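Local coordinates for protein glycinin A3B4 subunit (Glycine max, PDB 2D5F) that serves as a seed storage globulin of the 11S family, a bicupin proglycinin that assembles with other copies and probably lays down nitrogen for the germinating seedling, at residues 14-18 with 419-425; 87-93 with 106-112. All coordinates share one frame; numbering follows the deposited sequence.

Contact 1 (14-18 with 419-425); sequences LNALE and GQLLVVP
Leu-14 sets its CD1 methyl against CD of the Pro-425 ring, CD1 to CD 3.9 Å, while its CB rests near CD1 of Leu-422. CG stands anti to the carbonyl carbon (chi1 -63°), which sends the isobutyl group along the edge of strand 421-424, and the same CD1 covers the buried carbonyl O of Val-423, for which no polar partner is found. Three residues on, the backbones join: Leu-17 N donates to Leu-421 O at 2.8 Å, almost straight at 175°, and Leu-421 N returns a bond to Leu-17 O. This single antiparallel bridge extends the edge of the sheet of the second cupin domain with a loop from the start of the first. Between this bridge and Leu-14, a water links Asn-15 O to Val-423 N where the chains diverge. At the other end the amide of Gln-420 passes the methyl of Ala-16, small enough to admit it, and NE2 makes a weak bond to Glu-18 OE2 (3.4 Å), their planes 59° apart; OE1 is held by Arg-417 N. A leucine at Gln-420 would probably leave both Glu-18 OE2 and Arg-417 N without this partner.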
ATOM      1  N   LEU B  14       0.542  37.309  13.905  1.00 21.15           N
ATOM      2  CA  LEU B  14      -0.282  36.197  14.355  1.00 25.07           C
ATOM      3  C   LEU B  14      -0.805  36.583  15.725  1.00 27.17           C
ATOM      4  O   LEU B  14      -0.038  36.999  16.582  1.00 31.52           O
ATOM      5  CB  LEU B  14       0.542  34.912  14.483  1.00 28.32           C
ATOM      6  CG  LEU B  14       1.178  34.310  13.230  1.00 23.52           C
ATOM      7  CD1 LEU B  14       1.920  33.030  13.623  1.00 29.03           C
ATOM      8  CD2 LEU B  14       0.103  34.005  12.197  1.00 25.63           C
ATOM      9  N   ASN B  15      -2.107  36.456  15.933  1.00 32.56           N
ATOM     10  CA  ASN B  15      -2.688  36.790  17.227  1.00 29.68           C
ATOM     11  C   ASN B  15      -3.102  35.559  18.024  1.00 30.56           C
ATOM     12  O   ASN B  15      -3.478  34.531  17.458  1.00 32.49           O
ATOM     13  CB  ASN B  15      -3.913  37.685  17.038  1.00 29.96           C
ATOM     14  CG  ASN B  15      -3.548  39.142  16.826  1.00 26.45           C
ATOM     15  OD1 ASN B  15      -4.268  39.871  16.160  1.00 32.44           O
ATOM     16  ND2 ASN B  15      -2.432  39.574  17.411  1.00 31.42           N
ATOM     17  N   ALA B  16      -3.013  35.675  19.343  1.00 27.94           N
ATOM     18  CA  ALA B  16      -3.432  34.608  20.238  1.00 32.18           C
ATOM     19  C   ALA B  16      -4.943  34.790  20.211  1.00 30.81           C
ATOM     20  O   ALA B  16      -5.436  35.858  20.564  1.00 32.05           O
ATOM     21  CB  ALA B  16      -2.890  34.856  21.630  1.00 33.88           C
ATOM     22  N   LEU B  17      -5.672  33.759  19.792  1.00 26.81           N
ATOM     23  CA  LEU B  17      -7.121  33.849  19.663  1.00 19.60           C
ATOM     24  C   LEU B  17      -7.954  33.124  20.716  1.00 21.98           C
ATOM     25  O   LEU B  17      -7.563  32.072  21.225  1.00 22.98           O
ATOM     26  CB  LEU B  17      -7.530  33.325  18.283  1.00 25.46           C
ATOM     27  CG  LEU B  17      -6.775  33.879  17.070  1.00 32.51           C
ATOM     28  CD1 LEU B  17      -7.112  33.058  15.839  1.00 29.30           C
ATOM     29  CD2 LEU B  17      -7.139  35.340  16.859  1.00 27.50           C
ATOM     30  N   GLU B  18      -9.121  33.695  21.012  1.00 19.57           N
ATOM     31  CA  GLU B  18     -10.068  33.131  21.970  1.00 19.72           C
ATOM     32  C   GLU B  18     -11.416  33.005  21.279  1.00 19.36           C
ATOM     33  O   GLU B  18     -11.636  33.612  20.240  1.00 24.71           O
ATOM     34  CB  GLU B  18     -10.176  34.025  23.207  1.00 19.52           C
ATOM     35  CG  GLU B  18      -8.980  33.882  24.129  1.00 27.76           C
ATOM     36  CD  GLU B  18      -8.981  34.878  25.266  1.00 31.18           C
ATOM     37  OE1 GLU B  18     -10.004  34.992  25.975  1.00 37.94           O
ATOM     38  OE2 GLU B  18      -7.946  35.540  25.453  1.00 38.34           O
ATOM     39  N   GLY B 419      -6.426  28.625  27.487  1.00 19.19           N
ATOM     40  CA  GLY B 419      -7.587  29.026  26.717  1.00 14.84           C
ATOM     41  C   GLY B 419      -7.301  29.718  25.403  1.00 18.65           C
ATOM     42  O   GLY B 419      -8.209  29.928  24.605  1.00 22.09           O
ATOM     43  N   GLN B 420      -6.046  30.079  25.165  1.00 22.23           N
ATOM     44  CA  GLN B 420      -5.700  30.755  23.928  1.00 25.09           C
ATOM     45  C   GLN B 420      -5.253  29.798  22.833  1.00 20.46           C
ATOM     46  O   GLN B 420      -4.680  28.747  23.103  1.00 20.00           O
ATOM     47  CB  GLN B 420      -4.617  31.799  24.187  1.00 23.63           C
ATOM     48  CG  GLN B 420      -5.050  32.812  25.219  1.00 23.50           C
ATOM     49  CD  GLN B 420      -4.076  33.944  25.355  1.00 25.18           C
ATOM     50  OE1 GLN B 420      -2.889  33.727  25.584  1.00 25.60           O
ATOM     51  NE2 GLN B 420      -4.572  35.171  25.221  1.00 25.50           N
ATOM     52  N   LEU B 421      -5.517  30.202  21.597  1.00 23.03           N
ATOM     53  CA  LEU B 421      -5.205  29.421  20.407  1.00 23.97           C
ATOM     54  C   LEU B 421      -4.175  30.171  19.566  1.00 23.36           C
ATOM     55  O   LEU B 421      -4.363  31.348  19.277  1.00 25.97           O
ATOM     56  CB  LEU B 421      -6.491  29.245  19.596  1.00 20.86           C
ATOM     57  CG  LEU B 421      -6.555  28.172  18.520  1.00 22.49           C
ATOM     58  CD1 LEU B 421      -6.576  26.810  19.201  1.00 25.17           C
ATOM     59  CD2 LEU B 421      -7.809  28.352  17.683  1.00 22.96           C
ATOM     60  N   LEU B 422      -3.098  29.497  19.165  1.00 20.41           N
ATOM     61  CA  LEU B 422      -2.068  30.141  18.350  1.00 16.11           C
ATOM     62  C   LEU B 422      -1.665  29.247  17.188  1.00 21.79           C
ATOM     63  O   LEU B 422      -1.218  28.113  17.382  1.00 19.86           O
ATOM     64  CB  LEU B 422      -0.822  30.459  19.179  1.00 14.38           C
ATOM     65  CG  LEU B 422       0.314  31.076  18.352  1.00 19.02           C
ATOM     66  CD1 LEU B 422      -0.102  32.477  17.891  1.00 23.64           C
ATOM     67  CD2 LEU B 422       1.594  31.149  19.170  1.00 22.48           C
ATOM     68  N   VAL B 423      -1.825  29.766  15.977  1.00 22.99           N
ATOM     69  CA  VAL B 423      -1.472  29.022  14.777  1.00 22.00           C
ATOM     70  C   VAL B 423       0.007  29.159  14.462  1.00 25.22           C
ATOM     71  O   VAL B 423       0.557  30.266  14.499  1.00 27.46           O
ATOM     72  CB  VAL B 423      -2.254  29.537  13.556  1.00 19.82           C
ATOM     73  CG1 VAL B 423      -1.717  28.889  12.272  1.00 16.35           C
ATOM     74  CG2 VAL B 423      -3.731  29.255  13.735  1.00 21.36           C
ATOM     75  N   VAL B 424       0.653  28.036  14.158  1.00 19.72           N
ATOM     76  CA  VAL B 424       2.054  28.059  13.779  1.00 18.49           C
ATOM     77  C   VAL B 424       2.108  27.440  12.384  1.00 19.34           C
ATOM     78  O   VAL B 424       2.052  26.220  12.225  1.00 17.08           O
ATOM     79  CB  VAL B 424       2.941  27.256  14.759  1.00 21.19           C
ATOM     80  CG1 VAL B 424       4.399  27.292  14.289  1.00 20.32           C
ATOM     81  CG2 VAL B 424       2.821  27.845  16.173  1.00 21.69           C
ATOM     82  N   PRO B 425       2.202  28.290  11.350  1.00 21.09           N
ATOM     83  CA  PRO B 425       2.257  27.840   9.954  1.00 14.39           C
ATOM     84  C   PRO B 425       3.392  26.869   9.664  1.00 18.66           C
ATOM     85  O   PRO B 425       4.439  26.904  10.310  1.00 18.23           O
ATOM     86  CB  PRO B 425       2.409  29.144   9.174  1.00 16.70           C
ATOM     87  CG  PRO B 425       1.714  30.164  10.081  1.00 23.69           C
ATOM     88  CD  PRO B 425       2.249  29.760  11.432  1.00 16.17           C
TER
HETATM   89  O   HOH W   1      -3.637  32.270  15.854  1.00 22.95           O

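Contact 2 (87-93 with 106-112); sequences ETFEKPQ and QLQDSHQ
Phe-89 and His-111 are a hydrogen-bonded antiparallel pair, with Phe-89 CB 3.8 Å from CE1 of the His-111 imidazole and the two rings meeting obliquely, their planes at 41°. His-111 has CG between its backbone N and carbonyl carbon (chi1 54°), which brings the ring back over its partner strand; ND1 then donates to Gln-112 O at 2.7 Å, in the ring plane, and NE2 reaches Ile-247 N, so both ring nitrogens fix its rotation. On the other face CB of Glu-90 meets CB of Ser-110 at 4.0 Å, and the short serine suits a place where the CA atoms are only 4.2 Å apart. The carboxylate of Glu-90 runs on past Leu-107 CD2 and is taken up by backbone N-H groups of Ser-487 and Gly-488 of the fourth subunit.

Toward the other end the exposed side chains of Lys-91 and Gln-93 make the solvent side. Lys-91 N binds Asp-109 O and Lys-91 O accepts from Gln-108 N (2.8 Å), so Gln-108 and Asp-109 both face Lys-91, a classic beta bulge. With CG opposite the backbone N (chi1 -178°), the fully extended lysine is carried out alongside Gln-108, Lys-91 CD lying 3.3 Å from Gln-108 OE1, aliphatic chain beside amide. Beyond it, CG of Gln-93 meets CB of Gln-108 at 3.5 Å. Long polar chains suit this solvent-facing end, next to residues 94-105, which are not modelled and probably disordered.

Asp-109 forms a salt bridge with Lys-482 of the third subunit, in its helix 475-483, while Ala-461 of that subunit's helix 455-461 packs on His-111. The hairpin of strands 89-92 and 107-118, whose longer strand also pairs with 75-80, is thus inserted between two neighbouring subunits.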
ATOM      1  N   GLU B  87     -24.929  -4.373  16.063  1.00 22.14           N
ATOM      2  CA  GLU B  87     -25.053  -3.784  17.391  1.00 21.54           C
ATOM      3  C   GLU B  87     -24.509  -4.866  18.319  1.00 29.16           C
ATOM      4  O   GLU B  87     -25.244  -5.780  18.712  1.00 28.77           O
ATOM      5  CB  GLU B  87     -26.523  -3.489  17.710  1.00 26.26           C
ATOM      6  CG  GLU B  87     -27.372  -3.113  16.497  1.00 32.01           C
ATOM      7  CD  GLU B  87     -26.766  -1.998  15.661  1.00 31.25           C
ATOM      8  OE1 GLU B  87     -27.171  -1.856  14.495  1.00 33.06           O
ATOM      9  OE2 GLU B  87     -25.893  -1.261  16.163  1.00 30.25           O
ATOM     10  N   THR B  88     -23.221  -4.766  18.651  1.00 22.50           N
ATOM     11  CA  THR B  88     -22.546  -5.759  19.489  1.00 22.61           C
ATOM     12  C   THR B  88     -22.791  -5.662  20.989  1.00 21.78           C
ATOM     13  O   THR B  88     -22.343  -6.521  21.749  1.00 20.07           O
ATOM     14  CB  THR B  88     -21.020  -5.734  19.250  1.00 25.19           C
ATOM     15  OG1 THR B  88     -20.496  -4.463  19.649  1.00 25.72           O
ATOM     16  CG2 THR B  88     -20.711  -5.966  17.773  1.00 25.60           C
ATOM     17  N   PHE B  89     -23.469  -4.604  21.418  1.00 18.95           N
ATOM     18  CA  PHE B  89     -23.804  -4.424  22.827  1.00 18.38           C
ATOM     19  C   PHE B  89     -25.298  -4.716  22.930  1.00 21.65           C
ATOM     20  O   PHE B  89     -26.125  -3.935  22.467  1.00 25.71           O
ATOM     21  CB  PHE B  89     -23.523  -2.983  23.271  1.00 21.95           C
ATOM     22  CG  PHE B  89     -22.112  -2.752  23.763  1.00 27.19           C
ATOM     23  CD1 PHE B  89     -21.024  -3.343  23.123  1.00 25.24           C
ATOM     24  CD2 PHE B  89     -21.874  -1.930  24.862  1.00 28.96           C
ATOM     25  CE1 PHE B  89     -19.721  -3.122  23.573  1.00 23.28           C
ATOM     26  CE2 PHE B  89     -20.575  -1.702  25.319  1.00 32.06           C
ATOM     27  CZ  PHE B  89     -19.494  -2.302  24.670  1.00 23.56           C
ATOM     28  N   GLU B  90     -25.655  -5.857  23.501  1.00 23.80           N
ATOM     29  CA  GLU B  90     -27.071  -6.182  23.615  1.00 34.69           C
ATOM     30  C   GLU B  90     -27.455  -6.575  25.032  1.00 34.55           C
ATOM     31  O   GLU B  90     -26.649  -7.119  25.786  1.00 29.78           O
ATOM     32  CB  GLU B  90     -27.448  -7.291  22.626  1.00 27.06           C
ATOM     33  CG  GLU B  90     -26.699  -8.588  22.819  1.00 38.20           C
ATOM     34  CD  GLU B  90     -26.991  -9.597  21.722  1.00 39.33           C
ATOM     35  OE1 GLU B  90     -26.403 -10.696  21.761  1.00 46.42           O
ATOM     36  OE2 GLU B  90     -27.801  -9.292  20.821  1.00 42.57           O
ATOM     37  N   LYS B  91     -28.694  -6.276  25.387  1.00 33.65           N
ATOM     38  CA  LYS B  91     -29.201  -6.579  26.712  1.00 39.58           C
ATOM     39  C   LYS B  91     -30.517  -7.336  26.598  1.00 36.36           C
ATOM     40  O   LYS B  91     -31.506  -6.799  26.104  1.00 42.78           O
ATOM     41  CB  LYS B  91     -29.414  -5.279  27.483  1.00 36.43           C
ATOM     42  CG  LYS B  91     -29.897  -5.453  28.909  1.00 43.95           C
ATOM     43  CD  LYS B  91     -30.063  -4.094  29.563  1.00 49.88           C
ATOM     44  CE  LYS B  91     -30.496  -4.208  31.011  1.00 58.86           C
ATOM     45  NZ  LYS B  91     -30.655  -2.853  31.626  1.00 60.64           N
ATOM     46  N   PRO B  92     -30.537  -8.605  27.025  1.00 43.33           N
ATOM     47  CA  PRO B  92     -31.770  -9.399  26.956  1.00 50.09           C
ATOM     48  C   PRO B  92     -32.816  -8.844  27.926  1.00 50.62           C
ATOM     49  O   PRO B  92     -32.475  -8.342  28.999  1.00 48.06           O
ATOM     50  CB  PRO B  92     -31.303 -10.798  27.353  1.00 46.97           C
ATOM     51  CG  PRO B  92     -29.871 -10.816  26.896  1.00 54.46           C
ATOM     52  CD  PRO B  92     -29.384  -9.462  27.347  1.00 45.59           C
ATOM     53  N   GLN B  93     -34.085  -8.934  27.544  1.00 56.70           N
ATOM     54  CA  GLN B  93     -35.178  -8.440  28.379  1.00 61.96           C
ATOM     55  C   GLN B  93     -35.337  -9.279  29.649  1.00 63.50           C
ATOM     56  O   GLN B  93     -34.915 -10.437  29.705  1.00 60.26           O
ATOM     57  CB  GLN B  93     -36.481  -8.458  27.576  1.00 63.01           C
ATOM     58  CG  GLN B  93     -37.206  -7.126  27.502  1.00 61.05           C
ATOM     59  CD  GLN B  93     -38.160  -7.058  26.319  1.00 70.58           C
ATOM     60  OE1 GLN B  93     -39.010  -7.937  26.134  1.00 65.20           O
ATOM     61  NE2 GLN B  93     -38.024  -6.012  25.509  1.00 65.53           N
ATOM     62  N   GLN B 106     -35.071 -12.385  24.229  1.00 67.99           N
ATOM     63  CA  GLN B 106     -35.671 -11.240  23.549  1.00 65.28           C
ATOM     64  C   GLN B 106     -34.986  -9.946  23.982  1.00 64.40           C
ATOM     65  O   GLN B 106     -34.981  -9.599  25.165  1.00 62.76           O
ATOM     66  CB  GLN B 106     -37.173 -11.187  23.847  1.00 70.48           C
ATOM     67  CG  GLN B 106     -37.629 -12.165  24.927  1.00 72.79           C
ATOM     68  CD  GLN B 106     -37.324 -11.677  26.331  1.00 75.58           C
ATOM     69  OE1 GLN B 106     -37.956 -10.739  26.823  1.00 81.11           O
ATOM     70  NE2 GLN B 106     -36.350 -12.306  26.981  1.00 78.27           N
ATOM     71  N   LEU B 107     -34.410  -9.237  23.014  1.00 63.53           N
ATOM     72  CA  LEU B 107     -33.688  -7.996  23.285  1.00 61.60           C
ATOM     73  C   LEU B 107     -34.525  -6.857  23.843  1.00 57.54           C
ATOM     74  O   LEU B 107     -35.598  -6.550  23.328  1.00 61.88           O
ATOM     75  CB  LEU B 107     -32.969  -7.506  22.021  1.00 60.07           C
ATOM     76  CG  LEU B 107     -31.653  -8.183  21.617  1.00 60.64           C
ATOM     77  CD1 LEU B 107     -31.873  -9.672  21.378  1.00 62.26           C
ATOM     78  CD2 LEU B 107     -31.109  -7.513  20.359  1.00 57.40           C
ATOM     79  N   GLN B 108     -34.010  -6.239  24.903  1.00 49.26           N
ATOM     80  CA  GLN B 108     -34.656  -5.103  25.549  1.00 46.92           C
ATOM     81  C   GLN B 108     -34.071  -3.847  24.900  1.00 47.67           C
ATOM     82  O   GLN B 108     -34.697  -2.789  24.867  1.00 42.38           O
ATOM     83  CB  GLN B 108     -34.369  -5.118  27.053  1.00 51.23           C
ATOM     84  CG  GLN B 108     -34.923  -3.924  27.817  1.00 59.21           C
ATOM     85  CD  GLN B 108     -33.976  -2.737  27.820  1.00 70.65           C
ATOM     86  OE1 GLN B 108     -32.880  -2.807  28.380  1.00 77.31           O
ATOM     87  NE2 GLN B 108     -34.393  -1.641  27.193  1.00 69.52           N
ATOM     88  N   ASP B 109     -32.852  -3.989  24.391  1.00 42.85           N
ATOM     89  CA  ASP B 109     -32.152  -2.915  23.702  1.00 38.91           C
ATOM     90  C   ASP B 109     -30.817  -3.432  23.190  1.00 37.54           C
ATOM     91  O   ASP B 109     -30.248  -4.380  23.738  1.00 33.12           O
ATOM     92  CB  ASP B 109     -31.891  -1.716  24.626  1.00 36.19           C
ATOM     93  CG  ASP B 109     -31.337  -0.501  23.866  1.00 41.35           C
ATOM     94  OD1 ASP B 109     -30.751   0.402  24.494  1.00 40.83           O
ATOM     95  OD2 ASP B 109     -31.497  -0.441  22.632  1.00 46.68           O
ATOM     96  N   SER B 110     -30.337  -2.813  22.122  1.00 34.62           N
ATOM     97  CA  SER B 110     -29.050  -3.156  21.544  1.00 32.03           C
ATOM     98  C   SER B 110     -28.573  -1.905  20.823  1.00 34.13           C
ATOM     99  O   SER B 110     -29.381  -1.113  20.331  1.00 31.27           O
ATOM    100  CB  SER B 110     -29.166  -4.339  20.571  1.00 27.47           C
ATOM    101  OG  SER B 110     -29.962  -4.023  19.446  1.00 31.01           O
ATOM    102  N   HIS B 111     -27.262  -1.711  20.803  1.00 28.33           N
ATOM    103  CA  HIS B 111     -26.667  -0.558  20.145  1.00 26.84           C
ATOM    104  C   HIS B 111     -25.194  -0.857  19.905  1.00 23.82           C
ATOM    105  O   HIS B 111     -24.735  -1.963  20.191  1.00 24.36           O
ATOM    106  CB  HIS B 111     -26.847   0.707  21.005  1.00 23.75           C
ATOM    107  CG  HIS B 111     -26.356   0.573  22.416  1.00 23.35           C
ATOM    108  ND1 HIS B 111     -25.016   0.535  22.740  1.00 25.84           N
ATOM    109  CD2 HIS B 111     -27.028   0.514  23.589  1.00 26.32           C
ATOM    110  CE1 HIS B 111     -24.885   0.463  24.054  1.00 25.71           C
ATOM    111  NE2 HIS B 111     -26.090   0.449  24.594  1.00 24.30           N
ATOM    112  N   GLN B 112     -24.455   0.107  19.374  1.00 19.99           N
ATOM    113  CA  GLN B 112     -23.040  -0.124  19.115  1.00 27.51           C
ATOM    114  C   GLN B 112     -22.186   0.177  20.339  1.00 23.05           C
ATOM    115  O   GLN B 112     -22.666   0.728  21.326  1.00 20.88           O
ATOM    116  CB  GLN B 112     -22.572   0.683  17.887  1.00 18.23           C
ATOM    117  CG  GLN B 112     -23.143   0.129  16.587  1.00 21.69           C
ATOM    118  CD  GLN B 112     -22.716   0.880  15.331  1.00 24.64           C
ATOM    119  OE1 GLN B 112     -23.264   0.650  14.251  1.00 21.49           O
ATOM    120  NE2 GLN B 112     -21.742   1.772  15.464  1.00 15.01           N
TER

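How the contacts relate
From the N terminus the chain first passes through 14-18, in the loop before strand 21-24, and only some 400 residues later does 419-425 come back to close contact 1. Within that long excursion the chain makes the short hairpin of contact 2, where 87-93 and 106-112 meet with 12 residues between them; the two are therefore nested and do not cross. Contact 1 is long-range, tying the start of the first cupin region to the edge of a sheet in the second. Contact 2 stays within the first and reaches outward to other subunits. They lie on opposite sides of the chain's centre, about 45 Å apart between centres, and do not touch.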